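Local coordinates for protein purine nucleoside phosphorylase (Anopheles gambiae, PDB 2P4S) that catalyses the phosphorolysis of inosine, guanosine and their 2'-deoxy forms to a free purine base and pentose 1-phosphate in purine salvage, at residues 167-172 and 303-308; 140-145 and 181-186. All coordinates share one frame; numbering follows the deposited sequence.

From the N terminus, the loop 140-145 comes first, between strands 130-134 and 152-158. Next is 167-172, the end of strand 161-167 and the loop after it, and then 181-186 on helix 178-191. Contact 2 joins 140-145 to 181-186 and closes a loop of 35 residues. Contact 1 starts inside that loop and closes a far longer one, 130 residues, by joining 167-172 to 303-308 at the start of helix 307-315. The two loops therefore cross. They also touch: Ser144 OG probably hydrogen-bonds to Arg169 O, and Phe170 packs against Pro142. Together they link the loops 140-145 and 167-172 to helix 178-191 and the start of helix 307-315.

Contact 1 (167-172 and 303-308); sequences QGRFHH and GMSTVH. With DIH (7-[[(3R,4R)-3-(hydroxymethyl)-4-oxidanyl-pyrrolidin-1-ium-1-yl]methyl]-3,5-dihydropyrrolo[3,2-d]pyrimidin-4-one), chain F; PO4 (phosphate ion), chain D.
Ser305 OG lies over the centre of one face of the Arg169 guanidinium, 3.3 Å above its plane. At the edge, Arg169 NH1 donates to O2 of the phosphate ion at 2.9 Å, with an N-H...O angle of 144°. The exact place of O2 is less sure. Thr306 OG1 stands oblique to the group, 3.2 Å from NH2 of Arg169, and the angle is too poor for a hydrogen bond. The main polar partner of Arg169 is Glu309, which forms a salt bridge to NE. Thr199 O takes NH2.

The His171 ring turns an edge to the phosphate, with the phosphorus near its plane. Its ring orientation in the model is doubtful. Tyr173 stacks on it and His149 meets it edge-to-face.

Ser305 OG donates to O3 of the phosphate at 2.7 Å. Its chi1 of 74° sets OG between the backbone N and the carbonyl carbon, facing both the anion and the guanidinium. Thr306 OG1 in turn donates to Ser305 OG at 2.9 Å, and Asn200 ND2 is hydrogen-bonded to Thr306 OG1.

Met304 serves the other half of the site. Its SD is 3.5 Å from C2' of the inhibitor DADMe-ImmH (DIH). Its backbone O takes a hydrogen bond of 2.7 Å from a water, which also accepts one from His172 N. A second water joins Phe170 O to His308 NE2.

Arg169, His171 and Ser305 are known phosphate-binding residues, and Ser118 N and Ala201 N also hydrogen-bond the ion. Ser305 OG bonds the phosphate directly, and Thr306 OG1 stands behind it as a second-shell donor. This relay probably fixes the rotation of the Ser305 hydroxyl, so that it donates to the phosphate, while Glu309 holds the arginine and would temper its positive charge.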
loop_
_atom_site.group_PDB
_atom_site.type_symbol
_atom_site.label_atom_id
_atom_site.label_comp_id
_atom_site.label_asym_id
_atom_site.label_seq_id
_atom_site.Cartn_x
_atom_site.Cartn_y
_atom_site.Cartn_z
ATOM N N GLN A 167 -6.563 -5.120 -27.662
ATOM C CA GLN A 167 -6.047 -3.888 -28.210
ATOM C C GLN A 167 -6.465 -2.733 -27.312
ATOM O O GLN A 167 -7.555 -2.129 -27.487
ATOM C CB GLN A 167 -6.555 -3.681 -29.624
ATOM C CG GLN A 167 -5.837 -2.546 -30.325
ATOM C CD GLN A 167 -6.400 -2.294 -31.716
ATOM O OE1 GLN A 167 -7.520 -2.704 -32.017
ATOM N NE2 GLN A 167 -5.631 -1.614 -32.556
ATOM N N GLY A 168 -5.581 -2.402 -26.364
ATOM C CA GLY A 168 -5.924 -1.498 -25.266
ATOM C C GLY A 168 -6.254 -2.268 -24.015
ATOM O O GLY A 168 -6.818 -3.363 -24.085
ATOM N N ARG A 169 -5.933 -1.701 -22.854
ATOM C CA ARG A 169 -6.236 -2.359 -21.581
ATOM C C ARG A 169 -6.882 -1.389 -20.571
ATOM O O ARG A 169 -7.218 -0.248 -20.925
ATOM C CB ARG A 169 -4.975 -3.038 -20.988
ATOM C CG ARG A 169 -3.860 -2.060 -20.577
ATOM C CD ARG A 169 -3.140 -2.426 -19.263
ATOM N NE ARG A 169 -2.376 -3.675 -19.306
ATOM C CZ ARG A 169 -1.270 -3.855 -20.026
ATOM N NH1 ARG A 169 -0.760 -2.853 -20.750
ATOM N NH2 ARG A 169 -0.659 -5.041 -20.004
ATOM N N PHE A 170 -7.057 -1.887 -19.334
ATOM C CA PHE A 170 -7.719 -1.220 -18.192
ATOM C C PHE A 170 -6.715 -1.021 -17.065
ATOM O O PHE A 170 -5.949 -1.945 -16.739
ATOM C CB PHE A 170 -8.895 -2.088 -17.648
ATOM C CG PHE A 170 -9.768 -2.639 -18.739
ATOM C CD1 PHE A 170 -10.286 -1.782 -19.734
ATOM C CD2 PHE A 170 -10.016 -4.008 -18.840
ATOM C CE1 PHE A 170 -11.070 -2.297 -20.769
ATOM C CE2 PHE A 170 -10.821 -4.508 -19.899
ATOM C CZ PHE A 170 -11.333 -3.662 -20.844
ATOM N N HIS A 171 -6.757 0.154 -16.446
ATOM C CA HIS A 171 -5.777 0.518 -15.431
ATOM C C HIS A 171 -6.498 0.907 -14.178
ATOM O O HIS A 171 -7.601 1.454 -14.234
ATOM C CB HIS A 171 -4.930 1.697 -15.882
ATOM C CG HIS A 171 -4.449 1.606 -17.303
ATOM N ND1 HIS A 171 -3.165 1.215 -17.629
ATOM C CD2 HIS A 171 -5.052 1.923 -18.478
ATOM C CE1 HIS A 171 -3.001 1.262 -18.941
ATOM N NE2 HIS A 171 -4.132 1.699 -19.480
ATOM N N HIS A 172 -5.840 0.645 -13.056
ATOM C CA HIS A 172 -6.365 0.931 -11.735
ATOM C C HIS A 172 -6.661 2.418 -11.500
ATOM O O HIS A 172 -7.647 2.748 -10.844
ATOM C CB HIS A 172 -5.385 0.376 -10.693
ATOM C CG HIS A 172 -5.947 0.264 -9.311
ATOM N ND1 HIS A 172 -7.166 -0.333 -9.037
ATOM C CD2 HIS A 172 -5.434 0.629 -8.114
ATOM C CE1 HIS A 172 -7.381 -0.317 -7.733
ATOM N NE2 HIS A 172 -6.337 0.243 -7.151
ATOM N N GLY A 303 5.981 1.029 -14.119
ATOM C CA GLY A 303 4.785 1.130 -14.908
ATOM C C GLY A 303 3.554 1.222 -14.048
ATOM O O GLY A 303 3.675 1.478 -12.856
ATOM N N MET A 304 2.375 0.990 -14.656
ATOM C CA MET A 304 1.088 1.064 -13.942
ATOM C C MET A 304 0.093 -0.039 -14.324
ATOM O O MET A 304 -1.111 0.189 -14.261
ATOM C CB MET A 304 0.417 2.427 -14.209
ATOM C CG MET A 304 1.289 3.634 -13.835
ATOM S SD MET A 304 0.452 5.138 -14.238
ATOM C CE MET A 304 1.666 6.416 -13.830
ATOM N N SER A 305 0.552 -1.238 -14.712
ATOM C CA SER A 305 -0.379 -2.268 -15.179
ATOM C C SER A 305 0.228 -3.654 -15.003
ATOM O O SER A 305 1.225 -3.800 -14.264
ATOM C CB SER A 305 -0.736 -2.012 -16.634
ATOM O OG SER A 305 0.358 -2.372 -17.462
ATOM N N THR A 306 -0.357 -4.679 -15.658
ATOM C CA THR A 306 0.393 -5.960 -15.915
ATOM C C THR A 306 0.519 -6.937 -14.754
ATOM O O THR A 306 0.177 -8.116 -14.903
ATOM C CB THR A 306 1.813 -5.660 -16.492
ATOM O OG1 THR A 306 1.636 -4.973 -17.723
ATOM C CG2 THR A 306 2.654 -6.935 -16.754
ATOM N N VAL A 307 0.995 -6.452 -13.611
ATOM C CA VAL A 307 1.361 -7.341 -12.474
ATOM C C VAL A 307 0.161 -8.243 -12.064
ATOM O O VAL A 307 0.302 -9.447 -11.939
ATOM C CB VAL A 307 1.975 -6.521 -11.239
ATOM C CG1 VAL A 307 1.942 -7.332 -9.922
ATOM C CG2 VAL A 307 3.383 -6.120 -11.527
ATOM N N HIS A 308 -1.011 -7.615 -11.901
ATOM C CA HIS A 308 -2.276 -8.261 -11.500
ATOM C C HIS A 308 -2.869 -9.112 -12.605
ATOM O O HIS A 308 -3.517 -10.105 -12.325
ATOM C CB HIS A 308 -3.308 -7.202 -10.999
ATOM C CG HIS A 308 -3.377 -5.976 -11.856
ATOM N ND1 HIS A 308 -2.488 -4.928 -11.731
ATOM C CD2 HIS A 308 -4.196 -5.653 -12.890
ATOM C CE1 HIS A 308 -2.754 -4.016 -12.656
ATOM N NE2 HIS A 308 -3.765 -4.451 -13.389
HETATM O "O5'" DIH F . 1.683 7.654 -20.178
HETATM C "C5'" DIH F . 1.011 7.132 -19.015
HETATM C "C4'" DIH F . 0.674 5.694 -19.322
HETATM C "C6'" DIH F . 1.925 4.901 -19.764
HETATM C "C3'" DIH F . 0.127 5.013 -18.086
HETATM O "O3'" DIH F . -0.848 4.054 -18.502
HETATM C "C2'" DIH F . 1.320 4.253 -17.536
HETATM N "N1'" DIH F . 2.001 3.781 -18.783
HETATM C C10 DIH F . 3.317 3.207 -18.465
HETATM C C9 DIH F . 4.472 4.148 -18.198
HETATM C C8 DIH F . 5.349 4.673 -19.185
HETATM N N7 DIH F . 6.279 5.450 -18.564
HETATM C C5 DIH F . 6.048 5.455 -17.225
HETATM C C6 DIH F . 6.741 6.054 -16.049
HETATM O O6 DIH F . 7.795 6.803 -16.178
HETATM N N1 DIH F . 6.191 5.776 -14.848
HETATM C C2 DIH F . 5.076 5.002 -14.681
HETATM N N3 DIH F . 4.446 4.419 -15.713
HETATM C C4 DIH F . 4.931 4.639 -16.981
HETATM P P PO4 D . 0.436 0.563 -20.077
HETATM O O1 PO4 D . 1.364 0.264 -21.210
HETATM O O2 PO4 D . -0.942 0.002 -20.434
HETATM O O3 PO4 D . 0.842 -0.059 -18.794
HETATM O O4 PO4 D . 0.401 2.051 -19.897
HETATM O O HOH W 1 -3.988 -3.314 -15.667
HETATM O O HOH W 2 -3.395 -1.112 -13.664
#

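Contact 2 (140-145 and 181-186); sequences HFPVST and CAMPVR
Val185 N donates to Ala182 O at 2.9 Å and spans Met183 and Pro184, which pack against Phe141 and Pro142. Nothing polar bridges the two segments. Met183 crosses the Phe141 ring obliquely in a Met-aromatic contact. Its SD is 4.5 Å from the ring centroid and 44° off the ring normal. CE1 of Phe141 comes nearest the sulfur, at 3.8 Å. The methyl CE of Met183 lies over one face of the ring. Met183 starts with CG anti to the backbone N (chi1 167°), then bends at both later torsions, which turns the methyl back toward Phe141 and Pro142. The methyl also lies beside the Pro142 ring, but their modelled separation is too short to be trusted. Pro184 CG reaches CZ of Phe141 at 3.9 Å. Tyr135 also meets the Phe141 ring, and Leu95 of helix 92-105 packs on Met183.

The helix 178-191 is kinked here, and Pro184 has no N-H to give to the turn before. The contact is plain packing of a loop on that kinked helix, next to the phosphate-binding residue Phe170, which Pro184 also touches. Its chemistry is dispersion between sulfur, methyl, proline and aromatic carbons.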
loop_
_atom_site.group_PDB
_atom_site.type_symbol
_atom_site.label_atom_id
_atom_site.label_comp_id
_atom_site.label_asym_id
_atom_site.label_seq_id
_atom_site.Cartn_x
_atom_site.Cartn_y
_atom_site.Cartn_z
ATOM N N HIS A 140 -20.616 -7.100 -19.859
ATOM C CA HIS A 140 -19.872 -6.884 -18.588
ATOM C C HIS A 140 -18.458 -6.364 -18.757
ATOM O O HIS A 140 -17.683 -6.395 -17.814
ATOM C CB HIS A 140 -19.807 -8.177 -17.746
ATOM C CG HIS A 140 -21.142 -8.784 -17.493
ATOM N ND1 HIS A 140 -22.099 -8.160 -16.719
ATOM C CD2 HIS A 140 -21.700 -9.936 -17.939
ATOM C CE1 HIS A 140 -23.187 -8.913 -16.684
ATOM N NE2 HIS A 140 -22.967 -9.999 -17.407
ATOM N N PHE A 141 -18.110 -5.912 -19.949
ATOM C CA PHE A 141 -16.749 -5.487 -20.191
ATOM C C PHE A 141 -16.506 -4.008 -19.806
ATOM O O PHE A 141 -17.323 -3.127 -20.128
ATOM C CB PHE A 141 -16.384 -5.713 -21.643
ATOM C CG PHE A 141 -15.182 -6.600 -21.819
ATOM C CD1 PHE A 141 -15.218 -7.909 -21.389
ATOM C CD2 PHE A 141 -14.036 -6.134 -22.426
ATOM C CE1 PHE A 141 -14.115 -8.759 -21.563
ATOM C CE2 PHE A 141 -12.898 -6.988 -22.589
ATOM C CZ PHE A 141 -12.966 -8.297 -22.161
ATOM N N PRO A 142 -15.364 -3.739 -19.136
ATOM C CA PRO A 142 -14.937 -2.361 -18.938
ATOM C C PRO A 142 -14.565 -1.759 -20.282
ATOM O O PRO A 142 -14.405 -2.469 -21.281
ATOM C CB PRO A 142 -13.673 -2.492 -18.062
ATOM C CG PRO A 142 -13.666 -3.872 -17.525
ATOM C CD PRO A 142 -14.428 -4.712 -18.530
ATOM N N VAL A 143 -14.453 -0.452 -20.317
ATOM C CA VAL A 143 -13.993 0.228 -21.509
ATOM C C VAL A 143 -12.651 0.912 -21.231
ATOM O O VAL A 143 -12.369 1.327 -20.099
ATOM C CB VAL A 143 -15.051 1.229 -22.034
ATOM C CG1 VAL A 143 -16.412 0.468 -22.408
ATOM C CG2 VAL A 143 -15.294 2.353 -21.039
ATOM N N SER A 144 -11.835 1.042 -22.272
ATOM C CA SER A 144 -10.537 1.762 -22.190
ATOM C C SER A 144 -10.741 3.266 -22.305
ATOM O O SER A 144 -11.275 3.723 -23.289
ATOM C CB SER A 144 -9.611 1.270 -23.305
ATOM O OG SER A 144 -9.277 -0.079 -23.075
ATOM N N THR A 145 -10.343 4.049 -21.306
ATOM C CA THR A 145 -10.567 5.520 -21.357
ATOM C C THR A 145 -9.258 6.274 -21.679
ATOM O O THR A 145 -9.254 7.490 -21.842
ATOM C CB THR A 145 -11.223 6.082 -20.063
ATOM O OG1 THR A 145 -10.304 5.993 -18.962
ATOM C CG2 THR A 145 -12.551 5.316 -19.670
ATOM N N CYS A 181 -9.589 -5.106 -13.774
ATOM C CA CYS A 181 -8.514 -4.940 -14.810
ATOM C C CYS A 181 -8.044 -6.293 -15.338
ATOM O O CYS A 181 -7.712 -6.431 -16.502
ATOM C CB CYS A 181 -7.281 -4.199 -14.248
ATOM S SG CYS A 181 -7.621 -2.475 -13.701
ATOM N N ALA A 182 -8.043 -7.288 -14.460
ATOM C CA ALA A 182 -7.455 -8.614 -14.732
ATOM C C ALA A 182 -8.499 -9.566 -15.297
ATOM O O ALA A 182 -8.143 -10.550 -15.920
ATOM C CB ALA A 182 -6.856 -9.178 -13.444
ATOM N N MET A 183 -9.791 -9.233 -15.135
ATOM C CA MET A 183 -10.910 -10.064 -15.634
ATOM C C MET A 183 -10.761 -10.675 -17.080
ATOM O O MET A 183 -11.135 -11.824 -17.320
ATOM C CB MET A 183 -12.253 -9.324 -15.439
ATOM C CG MET A 183 -13.448 -9.958 -16.195
ATOM S SD MET A 183 -13.702 -9.344 -17.868
ATOM C CE MET A 183 -13.686 -7.585 -17.635
ATOM N N PRO A 184 -10.278 -9.895 -18.061
ATOM C CA PRO A 184 -10.082 -10.474 -19.396
ATOM C C PRO A 184 -9.108 -11.643 -19.480
ATOM O O PRO A 184 -9.221 -12.493 -20.406
ATOM C CB PRO A 184 -9.542 -9.297 -20.190
ATOM C CG PRO A 184 -10.133 -8.071 -19.446
ATOM C CD PRO A 184 -9.999 -8.439 -18.040
ATOM N N VAL A 185 -8.186 -11.729 -18.516
ATOM C CA VAL A 185 -7.338 -12.931 -18.364
ATOM C C VAL A 185 -8.120 -14.199 -17.983
ATOM O O VAL A 185 -7.773 -15.284 -18.439
ATOM C CB VAL A 185 -6.142 -12.695 -17.370
ATOM C CG1 VAL A 185 -5.240 -13.918 -17.252
ATOM C CG2 VAL A 185 -5.316 -11.433 -17.779
ATOM N N ARG A 186 -9.130 -14.087 -17.112
ATOM C CA ARG A 186 -9.980 -15.266 -16.754
ATOM C C ARG A 186 -10.809 -15.711 -17.961
ATOM O O ARG A 186 -10.936 -16.897 -18.210
ATOM C CB ARG A 186 -10.930 -14.975 -15.632
ATOM C CG ARG A 186 -10.350 -14.349 -14.381
ATOM C CD ARG A 186 -9.881 -15.397 -13.516
ATOM N NE ARG A 186 -10.132 -15.163 -12.099
ATOM C CZ ARG A 186 -9.344 -15.659 -11.139
ATOM N NH1 ARG A 186 -8.240 -16.405 -11.452
ATOM N NH2 ARG A 186 -9.640 -15.414 -9.873
#